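Local coordinates for multiheme cytochrome cf (Carboxydothermus ferrireducens DSM 11255, PDB 6QVM), which probably passes electrons along its eleven c-type hemes to insoluble extracellular Fe(III) while anchored in the S-layer, at residues D614-R619 with L666-A671; L534-K539 with D644-I649; G648-D653 with A662-L667. All coordinates share one frame; numbering follows the deposited sequence.

Contact 1: D614-R619 with L666-A671; sequences DKVDTR and LLLDKA
Arg619 and Leu668 mark where the two backbones come nearest, 7.2 Å from Arg619 CA to Leu668 CA. Segments 614-619 and 666-671 are both helical and point nearly the same way, 30° apart, with axes 11.4 Å from each other. Side chains span this gap, and Arg619 does most of the work. A bend at chi3 (60°) carries its guanidinium across Leu668, which lies under one face: Arg619 NH2 is 3.2 Å from Leu668 CB, and the methyl CD1 of Leu668 sits toward the rim of the same face, 3.8 Å from Arg619 NE. The carboxylate of Asp669 comes to the guanidinium edge, its plane turned 25° from that of the guanidinium. Arg619 NH2 and Asp669 OD1 form a salt bridge, modelled at 2.5 Å, too short for its exact length to be trusted. The same NH2 also pairs with Glu672, so two acidic groups share it. With a leucine in place of Arg619, both Asp669 and Glu672 would probably be left without their positively charged mate from helix 606-628. Deeper in, Val616 CG1 makes a looser apolar contact with Leu668 CD1. Helix 606-628 adds Val620 against Leu668, and helix 641-652 closes the inner side, with Val650 on Val616 and Leu646 on Leu667 and Ala671, completing a cluster of three consecutive helices.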
loop_
_atom_site.group_PDB
_atom_site.type_symbol
_atom_site.label_atom_id
_atom_site.label_comp_id
_atom_site.label_asym_id
_atom_site.label_seq_id
_atom_site.Cartn_x
_atom_site.Cartn_y
_atom_site.Cartn_z
ATOM N N ASP A 614 -18.547 2.101 -39.960
ATOM C CA ASP A 614 -18.145 1.990 -41.360
ATOM C C ASP A 614 -18.192 3.353 -42.029
ATOM O O ASP A 614 -17.230 3.782 -42.672
ATOM C CB ASP A 614 -19.057 1.018 -42.109
ATOM C CG ASP A 614 -18.969 -0.405 -41.592
ATOM O OD1 ASP A 614 -17.923 -0.774 -41.027
ATOM O OD2 ASP A 614 -19.953 -1.161 -41.770
ATOM N N LYS A 615 -19.310 4.053 -41.851
ATOM C CA LYS A 615 -19.536 5.341 -42.491
ATOM C C LYS A 615 -18.460 6.360 -42.135
ATOM O O LYS A 615 -18.182 7.265 -42.929
ATOM C CB LYS A 615 -20.934 5.817 -42.112
ATOM C CG LYS A 615 -21.261 7.259 -42.398
ATOM C CD LYS A 615 -22.642 7.567 -41.843
ATOM C CE LYS A 615 -22.981 9.040 -41.961
ATOM N NZ LYS A 615 -22.113 9.875 -41.090
ATOM N N VAL A 616 -17.834 6.227 -40.969
ATOM C CA VAL A 616 -16.741 7.124 -40.612
ATOM C C VAL A 616 -15.417 6.615 -41.178
ATOM O O VAL A 616 -14.635 7.401 -41.711
ATOM C CB VAL A 616 -16.680 7.326 -39.083
ATOM C CG1 VAL A 616 -15.460 8.164 -38.697
ATOM C CG2 VAL A 616 -17.950 8.003 -38.609
ATOM N N ASP A 617 -15.153 5.305 -41.088
ATOM C CA ASP A 617 -13.944 4.734 -41.685
ATOM C C ASP A 617 -13.873 5.041 -43.175
ATOM O O ASP A 617 -12.831 5.459 -43.688
ATOM C CB ASP A 617 -13.897 3.224 -41.450
ATOM C CG ASP A 617 -13.712 2.864 -39.987
ATOM O OD1 ASP A 617 -13.062 3.646 -39.254
ATOM O OD2 ASP A 617 -14.217 1.797 -39.576
ATOM N N THR A 618 -14.975 4.810 -43.886
ATOM C CA THR A 618 -15.081 5.136 -45.302
ATOM C C THR A 618 -14.625 6.562 -45.575
ATOM O O THR A 618 -13.743 6.806 -46.405
ATOM C CB THR A 618 -16.531 4.955 -45.756
ATOM O OG1 THR A 618 -16.883 3.575 -45.658
ATOM C CG2 THR A 618 -16.713 5.457 -47.174
ATOM N N ARG A 619 -15.186 7.511 -44.826
ATOM C CA ARG A 619 -14.993 8.917 -45.163
ATOM C C ARG A 619 -13.575 9.388 -44.878
ATOM O O ARG A 619 -13.074 10.269 -45.583
ATOM C CB ARG A 619 -16.015 9.785 -44.428
ATOM C CG ARG A 619 -17.432 9.663 -44.984
ATOM C CD ARG A 619 -18.389 10.586 -44.242
ATOM N NE ARG A 619 -17.990 11.988 -44.363
ATOM C CZ ARG A 619 -18.585 13.001 -43.737
ATOM N NH1 ARG A 619 -19.610 12.772 -42.923
ATOM N NH2 ARG A 619 -18.160 14.247 -43.934
ATOM N N LEU A 666 -18.108 17.558 -38.241
ATOM C CA LEU A 666 -17.588 18.888 -38.534
ATOM C C LEU A 666 -16.131 18.841 -38.961
ATOM O O LEU A 666 -15.655 19.782 -39.605
ATOM C CB LEU A 666 -17.751 19.800 -37.312
ATOM C CG LEU A 666 -17.565 21.312 -37.492
ATOM C CD1 LEU A 666 -18.889 22.013 -37.796
ATOM C CD2 LEU A 666 -16.892 21.917 -36.266
ATOM N N LEU A 667 -15.412 17.770 -38.610
ATOM C CA LEU A 667 -14.033 17.628 -39.068
ATOM C C LEU A 667 -13.972 17.027 -40.466
ATOM O O LEU A 667 -13.147 17.440 -41.286
ATOM C CB LEU A 667 -13.226 16.777 -38.084
ATOM C CG LEU A 667 -12.658 17.468 -36.846
ATOM C CD1 LEU A 667 -11.596 16.600 -36.182
ATOM C CD2 LEU A 667 -12.097 18.839 -37.192
ATOM N N LEU A 668 -14.831 16.049 -40.755
ATOM C CA LEU A 668 -14.806 15.408 -42.067
ATOM C C LEU A 668 -15.363 16.329 -43.147
ATOM O O LEU A 668 -14.871 16.332 -44.281
ATOM C CB LEU A 668 -15.583 14.095 -42.016
ATOM C CG LEU A 668 -14.954 13.007 -41.148
ATOM C CD1 LEU A 668 -15.727 11.704 -41.277
ATOM C CD2 LEU A 668 -13.497 12.818 -41.521
ATOM N N ASP A 669 -16.380 17.126 -42.810
ATOM C CA ASP A 669 -16.939 18.070 -43.773
ATOM C C ASP A 669 -15.950 19.185 -44.091
ATOM O O ASP A 669 -15.720 19.507 -45.262
ATOM C CB ASP A 669 -18.257 18.636 -43.251
ATOM C CG ASP A 669 -19.373 17.608 -43.266
ATOM O OD1 ASP A 669 -19.149 16.484 -43.771
ATOM O OD2 ASP A 669 -20.468 17.920 -42.759
ATOM N N LYS A 670 -15.347 19.777 -43.059
ATOM C CA LYS A 670 -14.313 20.776 -43.268
ATOM C C LYS A 670 -13.045 20.181 -43.856
ATOM O O LYS A 670 -12.104 20.926 -44.131
ATOM C CB LYS A 670 -14.005 21.487 -41.944
ATOM N N ALA A 671 -12.981 18.861 -44.037
ATOM C CA ALA A 671 -11.861 18.228 -44.723
ATOM C C ALA A 671 -12.219 17.725 -46.109
ATOM O O ALA A 671 -11.341 17.649 -46.969
ATOM C CB ALA A 671 -11.302 17.062 -43.908
#

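Contact 2: L534-K539 with D644-I649; sequences LGIPEK and DTLAGI
Leu646 receives Leu534 and Ile536 in an apolar contact of loop on helix: segment 534-539 belongs to the irregular chain between helices 519-524 and 549-553, and segment 644-649 to helix 641-652 near the C-terminus. The backbones stay well apart, the nearest CA atoms, those of Leu534 and Leu646, being 9.6 Å from each other, and only the branched ends of the side chains meet. Leu534 reaches across with CD2, its branch extended away from CA (chi2 72° places CD1 to the side instead). Leu534 CD2 fits against the fork of Leu646, 3.7 Å from Leu646 CD2 and 4.0 Å from Leu646 CD1, the two side chains meeting at a slant. Ile536 meets only the CD1 methyl of the fork, with the end of its longer branch, kept straight by chi2 of -168°; Ile536 CD1 lies 4.3 Å from Leu646 CD1, a looser touch. Gly535, between the two, has a positive phi (77°), a bend consistent with both neighbours turning their side chains to the helix. Phe531, from the same loop, also touches Ile536 and Leu646, and helix 661-672 supplies Leu666 and Leu667 on Ile536. Beside Leu646 on the helix, the hydroxyl of Thr645 is bonded to Lys641 O, Ala508 O and Gly511 N, which ties the helix to a further loop. At the far end of the segment, Lys539 touches a bound N-acetylgalactosamine, probably part of an O-linked glycan. All three touching residues are buried, yet with only 111 Å² between the segments and methyl groups as the sole partners, the loop is probably held at this point by exclusion of water and fit of shape rather than by directed polar bonds.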
loop_
_atom_site.group_PDB
_atom_site.type_symbol
_atom_site.label_atom_id
_atom_site.label_comp_id
_atom_site.label_asym_id
_atom_site.label_seq_id
_atom_site.Cartn_x
_atom_site.Cartn_y
_atom_site.Cartn_z
ATOM N N LEU A 534 -9.931 27.768 -39.314
ATOM C CA LEU A 534 -10.566 26.778 -40.168
ATOM C C LEU A 534 -12.057 26.656 -39.898
ATOM O O LEU A 534 -12.703 25.758 -40.448
ATOM C CB LEU A 534 -9.871 25.418 -40.001
ATOM C CG LEU A 534 -8.389 25.328 -40.408
ATOM C CD1 LEU A 534 -7.429 26.056 -39.451
ATOM C CD2 LEU A 534 -7.964 23.882 -40.566
ATOM N N GLY A 535 -12.605 27.542 -39.067
ATOM C CA GLY A 535 -14.033 27.621 -38.848
ATOM C C GLY A 535 -14.609 26.556 -37.953
ATOM O O GLY A 535 -15.825 26.348 -37.969
ATOM N N ILE A 536 -13.786 25.871 -37.171
ATOM C CA ILE A 536 -14.264 24.896 -36.195
ATOM C C ILE A 536 -14.169 25.537 -34.814
ATOM O O ILE A 536 -13.079 25.990 -34.430
ATOM C CB ILE A 536 -13.485 23.571 -36.276
ATOM C CG1 ILE A 536 -11.978 23.786 -36.153
ATOM C CG2 ILE A 536 -13.788 22.858 -37.590
ATOM C CD1 ILE A 536 -11.170 22.558 -36.519
ATOM N N PRO A 537 -15.265 25.627 -34.063
ATOM C CA PRO A 537 -15.300 26.520 -32.903
ATOM C C PRO A 537 -14.343 26.088 -31.806
ATOM O O PRO A 537 -13.845 24.959 -31.780
ATOM C CB PRO A 537 -16.756 26.430 -32.428
ATOM C CG PRO A 537 -17.515 25.860 -33.591
ATOM C CD PRO A 537 -16.546 24.930 -34.250
ATOM N N GLU A 538 -14.094 27.025 -30.889
ATOM C CA GLU A 538 -13.205 26.762 -29.760
ATOM C C GLU A 538 -13.642 25.542 -28.961
ATOM O O GLU A 538 -12.806 24.853 -28.364
ATOM C CB GLU A 538 -13.149 27.988 -28.846
ATOM N N LYS A 539 -14.940 25.254 -28.945
ATOM C CA LYS A 539 -15.472 24.160 -28.141
ATOM C C LYS A 539 -16.663 23.564 -28.875
ATOM O O LYS A 539 -17.660 24.256 -29.108
ATOM C CB LYS A 539 -15.871 24.664 -26.752
ATOM C CG LYS A 539 -15.594 23.698 -25.608
ATOM C CD LYS A 539 -16.688 22.657 -25.484
ATOM C CE LYS A 539 -16.378 21.656 -24.385
ATOM N NZ LYS A 539 -16.277 22.294 -23.049
ATOM N N ASP A 644 -5.332 17.300 -44.285
ATOM C CA ASP A 644 -4.591 16.142 -43.803
ATOM C C ASP A 644 -4.678 16.044 -42.283
ATOM O O ASP A 644 -5.012 14.987 -41.733
ATOM C CB ASP A 644 -3.140 16.233 -44.285
ATOM C CG ASP A 644 -2.335 14.989 -43.984
ATOM O OD1 ASP A 644 -2.860 13.869 -44.134
ATOM O OD2 ASP A 644 -1.154 15.148 -43.597
ATOM N N THR A 645 -4.424 17.162 -41.602
ATOM C CA THR A 645 -4.572 17.231 -40.150
ATOM C C THR A 645 -6.006 16.933 -39.724
ATOM O O THR A 645 -6.250 16.121 -38.822
ATOM C CB THR A 645 -4.156 18.618 -39.651
ATOM O OG1 THR A 645 -2.921 19.004 -40.265
ATOM C CG2 THR A 645 -4.006 18.627 -38.134
ATOM N N LEU A 646 -6.971 17.575 -40.384
ATOM C CA LEU A 646 -8.366 17.451 -39.979
ATOM C C LEU A 646 -8.864 16.019 -40.099
ATOM O O LEU A 646 -9.740 15.601 -39.334
ATOM C CB LEU A 646 -9.236 18.390 -40.815
ATOM C CG LEU A 646 -9.639 19.728 -40.182
ATOM C CD1 LEU A 646 -8.636 20.188 -39.138
ATOM C CD2 LEU A 646 -9.817 20.797 -41.249
ATOM N N ALA A 647 -8.324 15.259 -41.048
ATOM C CA ALA A 647 -8.699 13.862 -41.190
ATOM C C ALA A 647 -7.760 12.933 -40.443
ATOM O O ALA A 647 -8.149 11.800 -40.136
ATOM C CB ALA A 647 -8.734 13.469 -42.668
ATOM N N GLY A 648 -6.539 13.388 -40.156
ATOM C CA GLY A 648 -5.649 12.604 -39.317
ATOM C C GLY A 648 -6.137 12.523 -37.884
ATOM O O GLY A 648 -5.915 11.520 -37.198
ATOM N N ILE A 649 -6.806 13.579 -37.416
ATOM C CA ILE A 649 -7.308 13.612 -36.045
ATOM C C ILE A 649 -8.345 12.517 -35.832
ATOM O O ILE A 649 -8.297 11.779 -34.843
ATOM C CB ILE A 649 -7.875 15.004 -35.716
ATOM C CG1 ILE A 649 -6.741 16.024 -35.597
ATOM C CG2 ILE A 649 -8.677 14.953 -34.433
ATOM C CD1 ILE A 649 -7.214 17.478 -35.638
#

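Contact 3: G648-D653 with A662-L667; sequences GIVAAD and ALTELL
Leu667 CD1 fills the tight part of this contact, lodged between two residues in succession on the opposing helix: it is 3.8 Å from Ile649 CG2 and 4.0 Å from Val650 CG2. Ile649 offers the short branch that stands anti to its own backbone N, and its side chain meets Leu667 at about a right angle. Val650 runs past Leu667 in the opposite sense, so that Val650 CG2 also touches the root of the leucine, 4.1 Å from Leu667 CB. Leu667 arrives there with CG beside its backbone N (chi1 -82°) and an extended chi2. Phe506, Phe531 and Val522 cover more of Ile649, and Val616 and Val620 of helix 606-628 lie on Val650. These apolar surfaces join the arms of a helical hairpin: segments 648-653 and 662-667 lie on consecutive helices that run roughly antiparallel, at 142°, with a short connection between them and 10.2 Å between their axes. Toward that connection the contact grows slacker. Val650 and Thr664 are the closest pair by backbone, 6.6 Å between their CA atoms, but their side chains meet only at Val650 CG1 and Thr664 CG2, 4.3 Å apart. The hydroxyl of Thr664 turns back to Asn660 O, just ahead of its own helix, and only its methyl faces the valine. The carboxylate of Asp653 is hydrogen-bonded to Ser655 and His659 of the connection, while its backbone O receives Gln519 NE2. The outer faces of the two helices differ: Ala651 is exposed to solvent, Ala652 next to it borders a heme c in a pocket that also includes Gln519, and across the hairpin Glu665 leaves its helix away from the contact and forms a salt bridge with Lys615, beside Trp612.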
loop_
_atom_site.group_PDB
_atom_site.type_symbol
_atom_site.label_atom_id
_atom_site.label_comp_id
_atom_site.label_asym_id
_atom_site.label_seq_id
_atom_site.Cartn_x
_atom_site.Cartn_y
_atom_site.Cartn_z
ATOM N N GLY A 648 -6.539 13.388 -40.156
ATOM C CA GLY A 648 -5.649 12.604 -39.317
ATOM C C GLY A 648 -6.137 12.523 -37.884
ATOM O O GLY A 648 -5.915 11.520 -37.198
ATOM N N ILE A 649 -6.806 13.579 -37.416
ATOM C CA ILE A 649 -7.308 13.612 -36.045
ATOM C C ILE A 649 -8.345 12.517 -35.832
ATOM O O ILE A 649 -8.297 11.779 -34.843
ATOM C CB ILE A 649 -7.875 15.004 -35.716
ATOM C CG1 ILE A 649 -6.741 16.024 -35.597
ATOM C CG2 ILE A 649 -8.677 14.953 -34.433
ATOM C CD1 ILE A 649 -7.214 17.478 -35.638
ATOM N N VAL A 650 -9.288 12.382 -36.768
ATOM C CA VAL A 650 -10.272 11.309 -36.693
ATOM C C VAL A 650 -9.604 9.941 -36.784
ATOM O O VAL A 650 -10.150 8.946 -36.293
ATOM C CB VAL A 650 -11.337 11.509 -37.794
ATOM C CG1 VAL A 650 -12.411 10.433 -37.725
ATOM C CG2 VAL A 650 -11.956 12.897 -37.674
ATOM N N ALA A 651 -8.412 9.871 -37.379
ATOM C CA ALA A 651 -7.685 8.613 -37.491
ATOM C C ALA A 651 -6.851 8.304 -36.251
ATOM O O ALA A 651 -6.863 7.169 -35.767
ATOM C CB ALA A 651 -6.788 8.630 -38.731
ATOM N N ALA A 652 -6.121 9.291 -35.727
ATOM C CA ALA A 652 -5.294 9.050 -34.548
ATOM C C ALA A 652 -6.147 8.895 -33.295
ATOM O O ALA A 652 -5.806 8.114 -32.399
ATOM C CB ALA A 652 -4.279 10.174 -34.378
ATOM N N ASP A 653 -7.254 9.639 -33.209
ATOM C CA ASP A 653 -8.204 9.438 -32.119
ATOM C C ASP A 653 -8.655 7.983 -32.050
ATOM O O ASP A 653 -8.905 7.449 -30.965
ATOM C CB ASP A 653 -9.400 10.374 -32.299
ATOM C CG ASP A 653 -10.503 10.123 -31.290
ATOM O OD1 ASP A 653 -10.371 10.583 -30.131
ATOM O OD2 ASP A 653 -11.507 9.473 -31.666
ATOM N N ALA A 662 -20.117 14.818 -33.067
ATOM C CA ALA A 662 -20.357 16.117 -33.689
ATOM C C ALA A 662 -19.059 16.778 -34.141
ATOM O O ALA A 662 -19.005 17.369 -35.227
ATOM C CB ALA A 662 -21.114 17.029 -32.726
ATOM N N LEU A 663 -18.005 16.690 -33.328
ATOM C CA LEU A 663 -16.704 17.160 -33.790
ATOM C C LEU A 663 -16.216 16.340 -34.976
ATOM O O LEU A 663 -15.498 16.860 -35.835
ATOM C CB LEU A 663 -15.679 17.113 -32.654
ATOM C CG LEU A 663 -14.287 17.655 -32.997
ATOM C CD1 LEU A 663 -14.401 19.091 -33.475
ATOM C CD2 LEU A 663 -13.346 17.555 -31.807
ATOM N N THR A 664 -16.623 15.073 -35.058
ATOM C CA THR A 664 -16.144 14.197 -36.124
ATOM C C THR A 664 -16.724 14.595 -37.476
ATOM O O THR A 664 -15.999 14.665 -38.474
ATOM C CB THR A 664 -16.486 12.746 -35.792
ATOM O OG1 THR A 664 -15.598 12.272 -34.771
ATOM C CG2 THR A 664 -16.366 11.866 -37.030
ATOM N N GLU A 665 -18.028 14.865 -37.533
ATOM C CA GLU A 665 -18.631 15.238 -38.807
ATOM C C GLU A 665 -18.231 16.650 -39.213
ATOM O O GLU A 665 -17.994 16.917 -40.397
ATOM C CB GLU A 665 -20.147 15.083 -38.734
ATOM C CG GLU A 665 -20.590 13.628 -38.676
ATOM C CD GLU A 665 -22.087 13.451 -38.856
ATOM O OE1 GLU A 665 -22.858 14.145 -38.164
ATOM O OE2 GLU A 665 -22.492 12.623 -39.700
ATOM N N LEU A 666 -18.108 17.558 -38.241
ATOM C CA LEU A 666 -17.588 18.888 -38.534
ATOM C C LEU A 666 -16.131 18.841 -38.961
ATOM O O LEU A 666 -15.655 19.782 -39.605
ATOM C CB LEU A 666 -17.751 19.800 -37.312
ATOM C CG LEU A 666 -17.565 21.312 -37.492
ATOM C CD1 LEU A 666 -18.889 22.013 -37.796
ATOM C CD2 LEU A 666 -16.892 21.917 -36.266
ATOM N N LEU A 667 -15.412 17.770 -38.610
ATOM C CA LEU A 667 -14.033 17.628 -39.068
ATOM C C LEU A 667 -13.972 17.027 -40.466
ATOM O O LEU A 667 -13.147 17.440 -41.286
ATOM C CB LEU A 667 -13.226 16.777 -38.084
ATOM C CG LEU A 667 -12.658 17.468 -36.846
ATOM C CD1 LEU A 667 -11.596 16.600 -36.182
ATOM C CD2 LEU A 667 -12.097 18.839 -37.192
#

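In the fold
Contacts 1 and 3 share helix 661-672 and contacts 2 and 3 share helix 641-652; contact 3 has its centre 7 Å from each of the other two, which are 12 Å apart. A salt bridge from Lys615 NZ to Glu665 OE2, 3.1 Å, and Val616 CG1 against Val650 CG1, 3.9 Å, tie contact 1 to contact 3. On the loop side, Ile536 CG2 packs 3.5 Å from Leu666 CD2, bringing contact 2 onto the same helix. The group lies more than 40 Å from the centre of the chain. It is close to bound heme c, with the Val616 side chain about 8 Å and that of Thr664 about 9 Å away, and Ala652 in direct touch.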